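PDB 6VJ5: ESX-5 secretion-associated protein EspG5, which acts as a dedicated chaperone for its cognate PE/PPE proteins, keeps their dimers from aggregating and is required for secretion of LipY and PE31/PPE18. Local coordinates for residues V55-E58 with G64-V67; M75-A80 with G124-S129; G157-H162 with G249-L254; L180-S185 with G197-M202. All coordinates share one frame; numbering follows the deposited sequence.

Interaction 1 of 4, residues V55-E58 with G64-V67; sequences VMRE and GDTV
Arg57 donates from NE to the backbone O of Gly64, with the two atoms 3.1 Å apart. The N-H...O angle of 162° makes the bond nearly straight. The donor lies in the carbonyl plane and uses a lone pair of the oxygen. The oxygen in turn sits at the edge of the guanidinium, close to its plane.

A second link is weaker. Arg57 NH2 and Asp65 OD1 form a long salt bridge of 3.7 Å. The two side chains run side by side and point the same way. Their flat ends are strongly turned against each other, with the guanidinium and carboxylate planes 69° apart. NH2 also has a stronger partner, Asn48 OD1, to which it is hydrogen-bonded. The Gly64 O and Asp65 OD1 atoms are both acceptors and lie 3.1 Å apart. The positive charge of Arg57 probably eases their closeness.

The arginine is extended from CG to NE, which carries its head off the helix as far as the turn. The contact is small and lies at the surface. Beside it, Met56, which is buried, rests on Met19 and Leu20 of helix 14-23, and Val67 packs on Leu20 and Leu23. Thr66 OG1 is hydrogen-bonded to Val63 O across the turn.

Gly64 has a positive phi, and with Asp65 its backbone angles come close to a type II' turn. This is the two-residue turn of a tight beta hairpin between strands 62-63 and 66-67, here tied back to the last turn of helix 51-58 by an arginine.

Interaction 2 of 4, residues M75-A80 with G124-S129; sequences MRVLAA and GQHWVS
Val77 lays its CG2 methyl over one face of the His126 ring. The methyl carbon is 4.0 Å from the ring centroid and 28° off the ring normal, so this is a CH-pi contact. Within the ring, ND1 of His126 is the atom nearest to Val77 CG2, at 3.6 Å. The two side chains cross at about a right angle.

The same methyl also meets Val128. Val77 CG2 and Val128 CG2 are 3.6 Å apart, so one valine branch serves both strand residues. The other branch, CG1, stands anti to the backbone N of Val77 (chi1 -169°) and lies 3.5 Å from the backbone O of His126. Leu78 adds a looser touch, with its CD2 at 4.1 Å from Val128 CG1. Val128 is thus met on both branches, CG2 by Val77 and CG1 by Leu78.

The polar end of His126 is held from elsewhere. Its NE2 is hydrogen-bonded to Asp141 OD1, which helps to fix the ring under the valine methyl. His126 and Val128 both direct their CB atoms at the helix, while Trp127 between them points away and touches Val142 and Val144.

The contact is buried and largely apolar. Leu78 also reaches Phe17 of helix 14-23 and Ala121 of strand 115-123. The helix 75-79 and strand 126-129 axes approach to 8.2 Å and cross nearly at right angles, at -91°. Strand 126-133 pairs antiparallel with strand 115-123, and Gly124 and Gln125 make the turn between them. The arrangement is that of an alpha+beta fold, in which helix 69-79 packs across one face of the large antiparallel sheet.

Interaction 3 of 4, residues G157-H162 with G249-L254; sequences GLESIH and GGRIAL
His162 and Arg251 mark the closest approach of the two backbones, yet their CA atoms are 10.3 Å apart, so one long side chain spans the gap. The contact belongs to the alpha+beta fold: it joins strand 250-256 of the large antiparallel sheet to the region at the end of helix 147-159.

The Arg251 chain runs extended through chi1 and chi2 and bends at chi3 (-66°), which swings the guanidinium toward the helix end. Arg251 NH1 donates to Glu159 OE2 at 3.1 Å, as part of a salt bridge. The bond is moderately straight, at 153°. It meets the oxygen from above the carboxylate plane, and the two flat groups are 69° apart. Glu159 gets there by a bend at chi2, which folds its carboxylate back toward the strand. The backbone O of His162 lies at the guanidinium edge, 3.0 Å from Arg251 NH2.

Leu158 comes from the opposite direction and places CD2 over one guanidinium face, toward its rim. Its CD2 is 3.4 Å from Arg251 NE. The leucine also packs on Ala221, Val223 and Leu244 of the neighbouring strands.

Asp246 is the second acid at the site. Its OD1 forms a salt bridge with Arg251 NE, and its OD2 is hydrogen-bonded to His162 ND1. Two carboxylates and the nearby helix end would probably stabilise the buried positive charge.

The O of Leu158 accepts from both Ile161 N, at 2.9 Å, and His162 N, at 3.1 Å. Ser160 OG donates to Gly157 O at 2.6 Å.

Interaction 4 of 4, residues L180-S185 with G197-M202; sequences LEATKS and GDLRRM
Leu199 turns its CG anti to its own carbonyl carbon (chi1 -84°), and chi2 of 69° then sends CD1 toward Ala182. Met202 has a chi1 of -111°, away from a staggered position, and a bend at chi3 that curls its CE methyl back to the same alanine.

Ala182 is therefore gripped by two methyls. Its CB lies 3.3 Å from Leu199 CD1, a tight apolar contact, and 3.6 Å from Met202 CE. Leu199 CD1 also rests against the helix backbone, at 3.7 Å from Ala182 O. The alanine side chain is small, consistent with the close backbones: the CA atoms of Ala182 and Leu199 are 6.5 Å apart.

The side chains meet across the two segments by apolar contact. Within 197-202, Arg201 NH1 forms a salt bridge with Asp198 OD2 at 3.5 Å. Thr183, at the margin of the contact, is hydrogen-bonded through OG1 to Met179 O of its own helix.

Leu199 further touches Trp186, and Met202 touches Glu178, so the short helix 197-200 and the residues after it lie against helix 176-188. From the same segment as Ala182, Leu180, Thr183 and Lys184 meet the chain of another protein, consistent with a role in holding a PE/PPE client. Helix 176-188 follows directly on strand 172-175, an outermost strand of the large sheet.

From the N terminus, interaction 1 closes a short loop, with five residues between its segments that include strand 62-63. Strand 66-67 then leads into helix 69-79, where interaction 2 opens. That contact closes a larger loop holding strands 83-91 and 115-123, and sets the helix on the sheet. Interactions 1 and 2 are in series. Interaction 3 follows and joins the end of helix 147-159 to strand 250-256 of the same sheet. Its loop encloses interaction 4, which links helices 176-188 and 197-200. Interactions 1 and 4 lie on opposite sides of the chain centre, with centres about 56 Å apart.

Interaction 1 of 4, residues V55-E58 with G64-V67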
loop_
_atom_site.group_PDB
_atom_site.type_symbol
_atom_site.label_atom_id
_atom_site.label_comp_id
_atom_site.label_asym_id
_atom_site.label_seq_id
_atom_site.Cartn_x
_atom_site.Cartn_y
_atom_site.Cartn_z
ATOM N N VAL C 55 9.439 -22.489 -3.762
ATOM C CA VAL C 55 10.841 -22.442 -4.166
ATOM C C VAL C 55 11.738 -22.277 -2.947
ATOM O O VAL C 55 12.799 -22.906 -2.849
ATOM C CB VAL C 55 11.057 -21.315 -5.192
ATOM C CG1 VAL C 55 12.533 -21.158 -5.521
ATOM C CG2 VAL C 55 10.241 -21.591 -6.449
ATOM N N MET C 56 11.324 -21.436 -1.994
ATOM C CA MET C 56 12.096 -21.261 -0.772
ATOM C C MET C 56 11.956 -22.451 0.169
ATOM O O MET C 56 12.832 -22.660 1.014
ATOM C CB MET C 56 11.669 -19.974 -0.059
ATOM C CG MET C 56 11.990 -18.709 -0.841
ATOM S SD MET C 56 12.184 -17.234 0.183
ATOM C CE MET C 56 10.488 -16.666 0.322
ATOM N N ARG C 57 10.877 -23.232 0.049
ATOM C CA ARG C 57 10.753 -24.434 0.868
ATOM C C ARG C 57 11.739 -25.510 0.430
ATOM O O ARG C 57 12.164 -26.335 1.248
ATOM C CB ARG C 57 9.327 -24.985 0.803
ATOM C CG ARG C 57 8.290 -24.143 1.519
ATOM C CD ARG C 57 6.957 -24.878 1.646
ATOM N NE ARG C 57 5.981 -24.092 2.395
ATOM C CZ ARG C 57 5.032 -23.342 1.840
ATOM N NH1 ARG C 57 4.912 -23.275 0.519
ATOM N NH2 ARG C 57 4.198 -22.659 2.612
ATOM N N GLU C 58 12.109 -25.520 -0.852
ATOM C CA GLU C 58 13.035 -26.530 -1.348
ATOM C C GLU C 58 14.467 -26.232 -0.927
ATOM O O GLU C 58 15.232 -27.155 -0.630
ATOM C CB GLU C 58 12.931 -26.626 -2.869
ATOM C CG GLU C 58 11.591 -27.144 -3.347
ATOM C CD GLU C 58 11.480 -27.176 -4.855
ATOM O OE1 GLU C 58 12.355 -26.591 -5.528
ATOM O OE2 GLU C 58 10.518 -27.788 -5.368
ATOM N N GLY C 64 8.334 -25.620 6.431
ATOM C CA GLY C 64 6.909 -25.511 6.661
ATOM C C GLY C 64 6.440 -24.075 6.573
ATOM O O GLY C 64 6.266 -23.535 5.476
ATOM N N ASP C 65 6.232 -23.444 7.729
ATOM C CA ASP C 65 5.877 -22.032 7.799
ATOM C C ASP C 65 6.874 -21.236 8.630
ATOM O O ASP C 65 6.661 -20.041 8.866
ATOM C CB ASP C 65 4.468 -21.863 8.373
ATOM C CG ASP C 65 3.394 -22.392 7.443
ATOM O OD1 ASP C 65 3.518 -22.187 6.217
ATOM O OD2 ASP C 65 2.432 -23.014 7.936
ATOM N N THR C 66 7.949 -21.866 9.088
ATOM C CA THR C 66 8.955 -21.213 9.912
ATOM C C THR C 66 10.207 -20.996 9.072
ATOM O O THR C 66 10.647 -21.904 8.357
ATOM C CB THR C 66 9.276 -22.046 11.156
ATOM O OG1 THR C 66 10.114 -23.150 10.795
ATOM C CG2 THR C 66 7.989 -22.571 11.791
ATOM N N VAL C 67 10.758 -19.795 9.142
ATOM C CA VAL C 67 11.972 -19.466 8.406
ATOM C C VAL C 67 13.171 -20.040 9.146
ATOM O O VAL C 67 13.261 -19.948 10.376
ATOM C CB VAL C 67 12.096 -17.941 8.234
ATOM C CG1 VAL C 67 13.420 -17.586 7.578
ATOM C CG2 VAL C 67 10.933 -17.396 7.413
#

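Interaction 2 of 4, residues M75-A80 with G124-S129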
loop_
_atom_site.group_PDB
_atom_site.type_symbol
_atom_site.label_atom_id
_atom_site.label_comp_id
_atom_site.label_asym_id
_atom_site.label_seq_id
_atom_site.Cartn_x
_atom_site.Cartn_y
_atom_site.Cartn_z
ATOM N N MET C 75 17.854 -11.502 8.939
ATOM C CA MET C 75 16.800 -10.567 8.562
ATOM C C MET C 75 16.479 -9.602 9.691
ATOM O O MET C 75 16.093 -8.453 9.440
ATOM C CB MET C 75 15.540 -11.333 8.170
ATOM C CG MET C 75 15.755 -12.346 7.074
ATOM S SD MET C 75 16.206 -11.537 5.534
ATOM C CE MET C 75 14.609 -10.905 5.013
ATOM N N ARG C 76 16.617 -10.049 10.939
ATOM C CA ARG C 76 16.328 -9.174 12.069
ATOM C C ARG C 76 17.373 -8.077 12.203
ATOM O O ARG C 76 17.074 -7.000 12.731
ATOM C CB ARG C 76 16.248 -9.995 13.352
ATOM C CG ARG C 76 15.127 -11.021 13.342
ATOM C CD ARG C 76 13.892 -10.483 14.032
ATOM N NE ARG C 76 12.687 -11.234 13.685
ATOM C CZ ARG C 76 12.446 -12.486 14.061
ATOM N NH1 ARG C 76 13.335 -13.149 14.790
ATOM N NH2 ARG C 76 11.316 -13.078 13.698
ATOM N N VAL C 77 18.598 -8.328 11.744
ATOM C CA VAL C 77 19.602 -7.271 11.720
ATOM C C VAL C 77 19.200 -6.197 10.716
ATOM O O VAL C 77 19.162 -5.003 11.037
ATOM C CB VAL C 77 20.988 -7.856 11.398
ATOM C CG1 VAL C 77 22.077 -6.821 11.642
ATOM C CG2 VAL C 77 21.248 -9.110 12.230
ATOM N N LEU C 78 18.878 -6.612 9.487
ATOM C CA LEU C 78 18.399 -5.669 8.481
ATOM C C LEU C 78 17.156 -4.934 8.972
ATOM O O LEU C 78 16.965 -3.745 8.685
ATOM C CB LEU C 78 18.099 -6.407 7.173
ATOM C CG LEU C 78 19.188 -7.321 6.611
ATOM C CD1 LEU C 78 18.631 -8.244 5.533
ATOM C CD2 LEU C 78 20.348 -6.506 6.051
ATOM N N ALA C 79 16.306 -5.626 9.736
ATOM C CA ALA C 79 15.018 -5.065 10.129
ATOM C C ALA C 79 15.155 -3.966 11.176
ATOM O O ALA C 79 14.346 -3.033 11.196
ATOM C CB ALA C 79 14.106 -6.173 10.655
ATOM N N ALA C 80 16.149 -4.054 12.060
ATOM C CA ALA C 80 16.318 -3.073 13.135
ATOM C C ALA C 80 17.797 -2.925 13.456
ATOM O O ALA C 80 18.256 -3.267 14.552
ATOM C CB ALA C 80 15.527 -3.485 14.376
ATOM N N GLY C 124 24.221 -4.918 17.428
ATOM C CA GLY C 124 25.182 -5.348 18.424
ATOM C C GLY C 124 26.547 -5.586 17.814
ATOM O O GLY C 124 27.262 -4.634 17.493
ATOM N N GLN C 125 26.920 -6.856 17.657
ATOM C CA GLN C 125 28.141 -7.232 16.954
ATOM C C GLN C 125 27.846 -8.136 15.763
ATOM O O GLN C 125 28.776 -8.692 15.166
ATOM C CB GLN C 125 29.120 -7.924 17.908
ATOM C CG GLN C 125 29.542 -7.083 19.107
ATOM C CD GLN C 125 28.707 -7.368 20.343
ATOM O OE1 GLN C 125 28.099 -6.465 20.917
ATOM N NE2 GLN C 125 28.681 -8.629 20.765
ATOM N N HIS C 126 26.575 -8.320 15.420
ATOM C CA HIS C 126 26.175 -9.154 14.294
ATOM C C HIS C 126 26.159 -8.292 13.036
ATOM O O HIS C 126 25.326 -7.387 12.907
ATOM C CB HIS C 126 24.810 -9.777 14.568
ATOM C CG HIS C 126 24.471 -10.916 13.663
ATOM N ND1 HIS C 126 23.313 -11.651 13.793
ATOM C CD2 HIS C 126 25.136 -11.444 12.610
ATOM C CE1 HIS C 126 23.279 -12.583 12.858
ATOM N NE2 HIS C 126 24.374 -12.479 12.127
ATOM N N TRP C 127 27.089 -8.561 12.119
ATOM C CA TRP C 127 27.192 -7.835 10.858
ATOM C C TRP C 127 26.621 -8.701 9.741
ATOM O O TRP C 127 27.074 -9.832 9.534
ATOM C CB TRP C 127 28.643 -7.463 10.542
ATOM C CG TRP C 127 29.098 -6.173 11.157
ATOM C CD1 TRP C 127 29.764 -6.017 12.337
ATOM C CD2 TRP C 127 28.924 -4.856 10.617
ATOM N NE1 TRP C 127 30.011 -4.686 12.568
ATOM C CE2 TRP C 127 29.511 -3.952 11.525
ATOM C CE3 TRP C 127 28.332 -4.354 9.453
ATOM C CZ2 TRP C 127 29.518 -2.575 11.307
ATOM C CZ3 TRP C 127 28.343 -2.986 9.239
ATOM C CH2 TRP C 127 28.931 -2.113 10.162
ATOM N N VAL C 128 25.643 -8.163 9.013
ATOM C CA VAL C 128 24.957 -8.882 7.947
ATOM C C VAL C 128 25.081 -8.093 6.651
ATOM O O VAL C 128 25.148 -6.860 6.655
ATOM C CB VAL C 128 23.474 -9.124 8.312
ATOM C CG1 VAL C 128 22.697 -9.674 7.128
ATOM C CG2 VAL C 128 23.370 -10.071 9.511
ATOM N N SER C 129 25.120 -8.821 5.537
ATOM C CA SER C 129 25.270 -8.237 4.210
ATOM C C SER C 129 24.011 -8.486 3.391
ATOM O O SER C 129 23.511 -9.613 3.345
ATOM C CB SER C 129 26.482 -8.828 3.481
ATOM O OG SER C 129 26.110 -9.947 2.687
#

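Interaction 3 of 4, residues G157-H162 with G249-L254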
loop_
_atom_site.group_PDB
_atom_site.type_symbol
_atom_site.label_atom_id
_atom_site.label_comp_id
_atom_site.label_asym_id
_atom_site.label_seq_id
_atom_site.Cartn_x
_atom_site.Cartn_y
_atom_site.Cartn_z
ATOM N N GLY C 157 34.448 -4.679 -4.505
ATOM C CA GLY C 157 33.255 -4.611 -5.335
ATOM C C GLY C 157 33.456 -3.724 -6.552
ATOM O O GLY C 157 32.950 -4.010 -7.641
ATOM N N LEU C 158 34.193 -2.629 -6.380
ATOM C CA LEU C 158 34.425 -1.711 -7.489
ATOM C C LEU C 158 35.353 -2.330 -8.527
ATOM O O LEU C 158 35.054 -2.311 -9.728
ATOM C CB LEU C 158 34.991 -0.397 -6.956
ATOM C CG LEU C 158 35.269 0.685 -7.995
ATOM C CD1 LEU C 158 34.079 0.851 -8.924
ATOM C CD2 LEU C 158 35.597 2.001 -7.307
ATOM N N GLU C 159 36.474 -2.905 -8.083
ATOM C CA GLU C 159 37.382 -3.561 -9.020
ATOM C C GLU C 159 36.694 -4.700 -9.763
ATOM O O GLU C 159 37.041 -4.988 -10.914
ATOM C CB GLU C 159 38.618 -4.086 -8.285
ATOM C CG GLU C 159 39.460 -3.015 -7.588
ATOM C CD GLU C 159 40.374 -2.257 -8.538
ATOM O OE1 GLU C 159 40.223 -2.416 -9.762
ATOM O OE2 GLU C 159 41.250 -1.503 -8.057
ATOM N N SER C 160 35.720 -5.362 -9.134
ATOM C CA SER C 160 34.999 -6.423 -9.827
ATOM C C SER C 160 34.187 -5.907 -11.007
ATOM O O SER C 160 33.750 -6.715 -11.832
ATOM C CB SER C 160 34.070 -7.168 -8.862
ATOM O OG SER C 160 32.916 -6.405 -8.561
ATOM N N ILE C 161 33.975 -4.601 -11.102
ATOM C CA ILE C 161 33.294 -3.988 -12.229
ATOM C C ILE C 161 34.286 -3.465 -13.256
ATOM O O ILE C 161 34.133 -3.701 -14.452
ATOM C CB ILE C 161 32.359 -2.861 -11.736
ATOM C CG1 ILE C 161 31.256 -3.429 -10.843
ATOM C CG2 ILE C 161 31.764 -2.114 -12.918
ATOM C CD1 ILE C 161 30.490 -2.369 -10.085
ATOM N N HIS C 162 35.320 -2.764 -12.796
ATOM C CA HIS C 162 36.250 -2.086 -13.689
ATOM C C HIS C 162 37.518 -1.778 -12.912
ATOM O O HIS C 162 37.454 -1.214 -11.814
ATOM C CB HIS C 162 35.630 -0.798 -14.242
ATOM C CG HIS C 162 36.590 0.064 -15.002
ATOM N ND1 HIS C 162 37.372 1.019 -14.392
ATOM C CD2 HIS C 162 36.881 0.126 -16.323
ATOM C CE1 HIS C 162 38.111 1.628 -15.302
ATOM N NE2 HIS C 162 37.832 1.105 -16.482
ATOM N N GLY C 249 41.598 9.399 -16.696
ATOM C CA GLY C 249 42.767 9.754 -15.930
ATOM C C GLY C 249 42.913 9.059 -14.602
ATOM O O GLY C 249 43.748 9.468 -13.795
ATOM N N GLY C 250 42.124 8.025 -14.343
ATOM C CA GLY C 250 42.235 7.258 -13.117
ATOM C C GLY C 250 41.030 7.450 -12.211
ATOM O O GLY C 250 40.067 8.148 -12.532
ATOM N N ARG C 251 41.129 6.803 -11.049
ATOM C CA ARG C 251 40.044 6.758 -10.081
ATOM C C ARG C 251 40.203 7.866 -9.050
ATOM O O ARG C 251 41.260 7.994 -8.423
ATOM C CB ARG C 251 40.014 5.400 -9.384
ATOM C CG ARG C 251 38.901 5.247 -8.358
ATOM C CD ARG C 251 38.863 3.825 -7.834
ATOM N NE ARG C 251 38.490 2.879 -8.881
ATOM C CZ ARG C 251 38.826 1.595 -8.881
ATOM N NH1 ARG C 251 39.555 1.103 -7.884
ATOM N NH2 ARG C 251 38.434 0.806 -9.876
ATOM N N ILE C 252 39.142 8.648 -8.869
ATOM C CA ILE C 252 39.137 9.794 -7.968
ATOM C C ILE C 252 38.179 9.521 -6.817
ATOM O O ILE C 252 37.175 8.812 -6.966
ATOM C CB ILE C 252 38.734 11.085 -8.712
ATOM C CG1 ILE C 252 39.597 11.262 -9.963
ATOM C CG2 ILE C 252 38.848 12.289 -7.795
ATOM C CD1 ILE C 252 39.261 12.497 -10.781
ATOM N N ALA C 253 38.494 10.102 -5.661
ATOM C CA ALA C 253 37.678 9.981 -4.460
ATOM C C ALA C 253 37.248 11.366 -4.008
ATOM O O ALA C 253 38.081 12.269 -3.893
ATOM C CB ALA C 253 38.447 9.282 -3.335
ATOM N N LEU C 254 35.954 11.523 -3.736
ATOM C CA LEU C 254 35.388 12.779 -3.272
ATOM C C LEU C 254 34.610 12.532 -1.992
ATOM O O LEU C 254 33.858 11.558 -1.891
ATOM C CB LEU C 254 34.459 13.390 -4.324
ATOM C CG LEU C 254 35.055 13.575 -5.717
ATOM C CD1 LEU C 254 33.960 13.551 -6.767
ATOM C CD2 LEU C 254 35.823 14.883 -5.778
#

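Interaction 4 of 4, residues L180-S185 with G197-M202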
loop_
_atom_site.group_PDB
_atom_site.type_symbol
_atom_site.label_atom_id
_atom_site.label_comp_id
_atom_site.label_asym_id
_atom_site.label_seq_id
_atom_site.Cartn_x
_atom_site.Cartn_y
_atom_site.Cartn_z
ATOM N N LEU C 180 29.971 23.091 -5.857
ATOM C CA LEU C 180 28.798 22.610 -6.580
ATOM C C LEU C 180 28.367 23.618 -7.631
ATOM O O LEU C 180 27.983 23.245 -8.746
ATOM C CB LEU C 180 27.659 22.333 -5.609
ATOM C CG LEU C 180 27.886 21.147 -4.669
ATOM C CD1 LEU C 180 27.206 21.492 -3.344
ATOM C CD2 LEU C 180 27.377 19.853 -5.242
ATOM N N GLU C 181 28.431 24.906 -7.291
ATOM C CA GLU C 181 28.062 25.948 -8.242
ATOM C C GLU C 181 29.002 25.957 -9.441
ATOM O O GLU C 181 28.556 26.091 -10.589
ATOM C CB GLU C 181 28.072 27.300 -7.536
ATOM C CG GLU C 181 27.704 28.465 -8.427
ATOM C CD GLU C 181 27.333 29.700 -7.635
ATOM O OE1 GLU C 181 27.305 29.620 -6.389
ATOM O OE2 GLU C 181 27.067 30.748 -8.258
ATOM N N ALA C 182 30.307 25.786 -9.196
ATOM C CA ALA C 182 31.273 25.792 -10.293
ATOM C C ALA C 182 31.206 24.490 -11.087
ATOM O O ALA C 182 31.392 24.480 -12.309
ATOM C CB ALA C 182 32.688 26.013 -9.755
ATOM N N THR C 183 30.969 23.373 -10.402
ATOM C CA THR C 183 30.805 22.108 -11.109
ATOM C C THR C 183 29.550 22.122 -11.977
ATOM O O THR C 183 29.562 21.612 -13.102
ATOM C CB THR C 183 30.746 20.955 -10.108
ATOM O OG1 THR C 183 31.929 20.948 -9.300
ATOM C CG2 THR C 183 30.632 19.637 -10.838
ATOM N N LYS C 184 28.461 22.711 -11.480
ATOM C CA LYS C 184 27.228 22.755 -12.263
ATOM C C LYS C 184 27.422 23.564 -13.543
ATOM O O LYS C 184 27.034 23.122 -14.632
ATOM C CB LYS C 184 26.095 23.329 -11.409
ATOM C CG LYS C 184 24.782 23.548 -12.151
ATOM C CD LYS C 184 24.301 22.287 -12.843
ATOM C CE LYS C 184 24.019 21.173 -11.852
ATOM N NZ LYS C 184 23.313 20.056 -12.539
ATOM N N SER C 185 28.037 24.745 -13.432
ATOM C CA SER C 185 28.327 25.542 -14.620
ATOM C C SER C 185 29.235 24.789 -15.585
ATOM O O SER C 185 29.013 24.808 -16.801
ATOM C CB SER C 185 28.973 26.867 -14.219
ATOM O OG SER C 185 28.150 27.589 -13.323
ATOM N N GLY C 197 38.088 27.521 -15.605
ATOM C CA GLY C 197 38.678 28.671 -14.956
ATOM C C GLY C 197 38.410 28.796 -13.474
ATOM O O GLY C 197 39.357 28.882 -12.690
ATOM N N ASP C 198 37.142 28.823 -13.068
ATOM C CA ASP C 198 36.833 29.065 -11.664
ATOM C C ASP C 198 37.094 27.852 -10.782
ATOM O O ASP C 198 37.150 27.996 -9.557
ATOM C CB ASP C 198 35.382 29.523 -11.511
ATOM C CG ASP C 198 35.165 30.946 -12.011
ATOM O OD1 ASP C 198 34.824 31.107 -13.200
ATOM O OD2 ASP C 198 35.346 31.901 -11.222
ATOM N N LEU C 199 37.261 26.664 -11.359
ATOM C CA LEU C 199 37.757 25.549 -10.560
ATOM C C LEU C 199 39.236 25.731 -10.249
ATOM O O LEU C 199 39.667 25.507 -9.112
ATOM C CB LEU C 199 37.496 24.230 -11.281
ATOM C CG LEU C 199 36.073 23.721 -11.026
ATOM C CD1 LEU C 199 35.028 24.600 -11.687
ATOM C CD2 LEU C 199 35.921 22.282 -11.501
ATOM N N ARG C 200 40.022 26.170 -11.237
ATOM C CA ARG C 200 41.419 26.502 -10.978
ATOM C C ARG C 200 41.533 27.658 -9.991
ATOM O O ARG C 200 42.375 27.634 -9.086
ATOM C CB ARG C 200 42.131 26.846 -12.289
ATOM C CG ARG C 200 42.643 25.638 -13.070
ATOM C CD ARG C 200 43.559 26.058 -14.221
ATOM N NE ARG C 200 42.810 26.623 -15.338
ATOM C CZ ARG C 200 42.170 25.892 -16.248
ATOM N NH1 ARG C 200 42.189 24.565 -16.171
ATOM N NH2 ARG C 200 41.507 26.485 -17.232
ATOM N N ARG C 201 40.686 28.677 -10.139
ATOM C CA ARG C 201 40.727 29.803 -9.214
ATOM C C ARG C 201 40.370 29.387 -7.792
ATOM O O ARG C 201 40.637 30.140 -6.850
ATOM C CB ARG C 201 39.790 30.901 -9.704
ATOM C CG ARG C 201 39.912 32.209 -8.952
ATOM C CD ARG C 201 38.877 33.204 -9.449
ATOM N NE ARG C 201 39.382 34.032 -10.540
ATOM C CZ ARG C 201 39.266 33.734 -11.831
ATOM N NH1 ARG C 201 38.662 32.616 -12.214
ATOM N NH2 ARG C 201 39.757 34.561 -12.743
ATOM N N MET C 202 39.789 28.203 -7.613
ATOM C CA MET C 202 39.558 27.659 -6.281
ATOM C C MET C 202 40.773 26.918 -5.733
ATOM O O MET C 202 40.709 26.392 -4.615
ATOM C CB MET C 202 38.349 26.716 -6.300
ATOM C CG MET C 202 37.135 27.232 -5.543
ATOM S SD MET C 202 35.694 26.151 -5.672
ATOM C CE MET C 202 35.377 26.216 -7.441
#